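Local atomic coordinates of type II secretion system protein L (Pseudomonas aeruginosa, PDB entry 6GHU), a protein that helps assemble the type II secretion system in the inner membrane, linking the cytoplasmic energy-providing component to the rest of the machinery that exports proteases and toxins. Residues A[42-45]-A[46-49]; A[64-68]-A[69-73]. All coordinates share one frame; numbering follows the deposited sequence.

Contact 1: residues A[42-45]-A[46-49]; sequences FDVL and ERLR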
# COMPACT_ATOMS: atom_id res chain seq x y z
N PHE A 42 -5.20 21.08 8.84
CA PHE A 42 -4.84 21.20 7.44
C PHE A 42 -3.34 21.39 7.26
O PHE A 42 -2.78 20.92 6.26
CB PHE A 42 -5.61 22.37 6.80
CG PHE A 42 -7.10 22.27 6.97
CD1 PHE A 42 -7.77 23.14 7.82
CD2 PHE A 42 -7.84 21.32 6.29
CE1 PHE A 42 -9.14 23.06 7.99
CE2 PHE A 42 -9.22 21.23 6.46
CZ PHE A 42 -9.87 22.10 7.30
N ASP A 43 -2.68 22.06 8.20
CA ASP A 43 -1.24 22.28 8.08
C ASP A 43 -0.47 20.96 8.05
O ASP A 43 0.59 20.88 7.42
CB ASP A 43 -0.74 23.14 9.24
CG ASP A 43 -0.95 22.48 10.60
OD1 ASP A 43 -2.09 22.08 10.90
OD2 ASP A 43 0.03 22.35 11.35
N VAL A 44 -0.99 19.94 8.73
CA VAL A 44 -0.34 18.64 8.72
C VAL A 44 -0.51 17.96 7.37
O VAL A 44 0.40 17.29 6.87
CB VAL A 44 -0.89 17.78 9.88
CG1 VAL A 44 -0.24 16.39 9.88
CG2 VAL A 44 -0.67 18.47 11.21
N LEU A 45 -1.69 18.10 6.75
CA LEU A 45 -1.90 17.53 5.43
C LEU A 45 -1.04 18.23 4.39
O LEU A 45 -0.49 17.58 3.49
CB LEU A 45 -3.37 17.62 5.04
CG LEU A 45 -4.38 16.81 5.85
CD1 LEU A 45 -5.79 17.12 5.38
CD2 LEU A 45 -4.10 15.33 5.74
N GLU A 46 -0.90 19.55 4.50
CA GLU A 46 -0.08 20.30 3.56
C GLU A 46 1.39 19.96 3.74
O GLU A 46 2.13 19.84 2.76
CB GLU A 46 -0.30 21.80 3.75
CG GLU A 46 0.74 22.71 3.09
CD GLU A 46 0.94 22.43 1.60
OE1 GLU A 46 2.06 22.68 1.10
OE2 GLU A 46 -0.01 21.98 0.93
N ARG A 47 1.83 19.79 4.99
CA ARG A 47 3.22 19.41 5.23
C ARG A 47 3.49 18.02 4.67
O ARG A 47 4.53 17.79 4.04
CB ARG A 47 3.52 19.46 6.73
CG ARG A 47 4.99 19.26 7.07
CD ARG A 47 5.27 19.60 8.51
NE ARG A 47 4.64 18.66 9.43
CZ ARG A 47 4.30 18.94 10.68
NH1 ARG A 47 4.53 20.14 11.19
NH2 ARG A 47 3.73 18.01 11.44
N LEU A 48 2.56 17.09 4.88
CA LEU A 48 2.71 15.75 4.33
C LEU A 48 2.76 15.77 2.80
O LEU A 48 3.57 15.06 2.20
CB LEU A 48 1.56 14.87 4.81
CG LEU A 48 1.47 13.49 4.14
CD1 LEU A 48 2.78 12.74 4.32
CD2 LEU A 48 0.32 12.70 4.70
N ARG A 49 1.90 16.56 2.16
CA ARG A 49 1.97 16.68 0.71
C ARG A 49 3.34 17.19 0.29
O ARG A 49 3.96 16.65 -0.63
CB ARG A 49 0.88 17.62 0.20
CG ARG A 49 0.80 17.72 -1.32
CD ARG A 49 0.37 19.11 -1.78
NE ARG A 49 1.30 20.15 -1.30
CZ ARG A 49 2.48 20.41 -1.84
NH1 ARG A 49 2.92 19.71 -2.88
NH2 ARG A 49 3.25 21.36 -1.33
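Four backbone hydrogen bonds join F42, D43, V44 and L45 to E46, R47, L48 and R49: each N-H of 46-49 reaches the carbonyl oxygen four residues earlier. E46 N to F42 O, R47 N to D43 O, L48 N to V44 O and R49 N to L45 O are each 2.9 Å, with N-H...O angles of 153° to 162°, the evidence for regular alpha-helical geometry. Among the charged side chains, E46 and R49 form a salt bridge one turn apart. R49 grips the carboxylate side-on: NH2 lies 3.0 Å from E46 OE1 and NE 3.2 Å from E46 OE2. Both oxygens are met on their syn side and lie close to the guanidinium plane, and two nearly straight bonds restrict rotation of either group. The bend of E46 at its second torsion (chi2 54°), with bends in the R49 chain, brings the two groups together. R47 runs back along the helix toward V44, its NH2 4.4 Å from V44 CG2, and its NE makes a salt bridge with E16. Of the apolar side chains, V44, L45 and L48 are buried: V44 lies on T18, V19 and A39, L45 packs on V37, L61, V71 and A73, while L48 touches V19 and L75. Charged residues on the exposed side and aliphatic ones facing the sheet and the loop before it make this the opening of an amphipathic helix in a ferredoxin-like fold.

Contact 2: residues A[64-68]-A[69-73]; sequences ASRDG and STVSA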
# COMPACT_ATOMS: atom_id res chain seq x y z
N ALA A 64 -10.00 19.06 1.66
CA ALA A 64 -10.03 18.62 3.04
C ALA A 64 -11.13 19.34 3.81
O ALA A 64 -11.48 20.48 3.51
CB ALA A 64 -8.67 18.87 3.72
N SER A 65 -11.67 18.65 4.81
CA SER A 65 -12.71 19.20 5.66
C SER A 65 -12.50 18.72 7.08
O SER A 65 -11.98 17.63 7.31
CB SER A 65 -14.10 18.79 5.16
OG SER A 65 -15.07 19.00 6.17
N ARG A 66 -12.94 19.53 8.04
CA ARG A 66 -12.83 19.18 9.45
C ARG A 66 -14.13 18.57 9.96
O ARG A 66 -15.22 19.01 9.60
CB ARG A 66 -12.50 20.41 10.31
CG ARG A 66 -12.51 20.09 11.79
CD ARG A 66 -11.95 21.22 12.61
NE ARG A 66 -10.53 21.47 12.35
CZ ARG A 66 -9.54 20.71 12.81
NH1 ARG A 66 -9.80 19.62 13.52
NH2 ARG A 66 -8.29 21.05 12.54
N ASP A 67 -13.99 17.54 10.80
CA ASP A 67 -15.10 16.98 11.56
C ASP A 67 -14.58 16.65 12.95
O ASP A 67 -13.78 15.72 13.11
CB ASP A 67 -15.68 15.73 10.89
CG ASP A 67 -16.66 16.06 9.77
OD1 ASP A 67 -17.68 16.72 10.06
OD2 ASP A 67 -16.40 15.66 8.62
N GLY A 68 -15.00 17.43 13.94
CA GLY A 68 -14.51 17.21 15.29
C GLY A 68 -13.03 17.56 15.40
O GLY A 68 -12.59 18.64 15.01
N SER A 69 -12.25 16.62 15.93
CA SER A 69 -10.85 16.85 16.24
C SER A 69 -9.92 16.69 15.04
O SER A 69 -8.74 17.03 15.16
CB SER A 69 -10.40 15.90 17.34
OG SER A 69 -11.17 16.10 18.52
N THR A 70 -10.40 16.18 13.91
CA THR A 70 -9.53 15.87 12.78
C THR A 70 -10.08 16.47 11.49
O THR A 70 -11.26 16.81 11.38
CB THR A 70 -9.36 14.34 12.60
OG1 THR A 70 -10.64 13.72 12.43
CG2 THR A 70 -8.67 13.73 13.81
N VAL A 71 -9.18 16.62 10.52
CA VAL A 71 -9.53 16.90 9.14
C VAL A 71 -9.26 15.63 8.33
O VAL A 71 -8.47 14.77 8.72
CB VAL A 71 -8.76 18.11 8.56
CG1 VAL A 71 -8.96 19.34 9.45
CG2 VAL A 71 -7.27 17.81 8.46
N SER A 72 -9.92 15.53 7.17
CA SER A 72 -9.79 14.36 6.32
C SER A 72 -9.68 14.81 4.87
O SER A 72 -10.23 15.84 4.49
CB SER A 72 -10.98 13.40 6.47
OG SER A 72 -12.17 14.01 6.01
N ALA A 73 -8.96 14.02 4.09
CA ALA A 73 -8.74 14.33 2.68
C ALA A 73 -8.32 13.05 1.97
O ALA A 73 -8.02 12.03 2.60
CB ALA A 73 -7.67 15.41 2.51
O HOH W 1 -13.35 15.26 8.37
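A beta hairpin closed by a type II' turn brings R66 over V71 and S65 beside S72. D67 and T70 flank the turn: D67 N donates to T70 O at 2.9 Å, while the return bond from T70 N to D67 O is weak at 3.5 Å. The positive phi of G68 (68°) suits glycine at the first corner. Further from the turn, S65 and S72 form a second hydrogen-bonded pair, with S72 N 2.9 Å from S65 O. Between these lies the non-hydrogen-bonded pair R66 and V71. The hairpin joins strands 59-67 and 70-77 of the antiparallel ferredoxin-like sheet, in which 59-67 is an outermost strand of the chain and V71 is also bonded through its backbone to A39. On the R66 side, CG anti to the backbone N (chi1 175°) and a bend at chi3 fold the guanidinium over V71, whose CG1 lies under one face, offset toward the rim and 3.6 Å from R66 NH2. R66 NH1 makes a weak hydrogen bond to G68 O at the guanidinium edge, and NH2 donates to P40 O. On the face of the sheet that bears S65, D67, T70 and S72, a water bridges both strands, donating to S65 O and D67 OD2 and accepting from S72 OG, 2.9 Å away. Nearer the open end of the hairpin, A64 CB packs against A73 CB at 3.8 Å.

Overall arrangement
Contacts 1 and 2 have centres about 12 Å apart and meet directly through apolar side chains, where the first turns of helix 42-54 lie against the hairpin of strands 59-67 and 70-77. F42 reaches both strands: its CE2 is 3.5 Å from V71 CG1 and its CD2 3.6 Å from A64 CB. L45 does likewise, its CD1 lying 3.5 Å from V71 CG2 and 3.8 Å from A64 CB. V71 is therefore shared, one methyl touching the F42 ring and the R66 guanidinium, the other L45. Along the chain the contacts follow in series, helix before hairpin, and neither is touched by the second chain of the assembly.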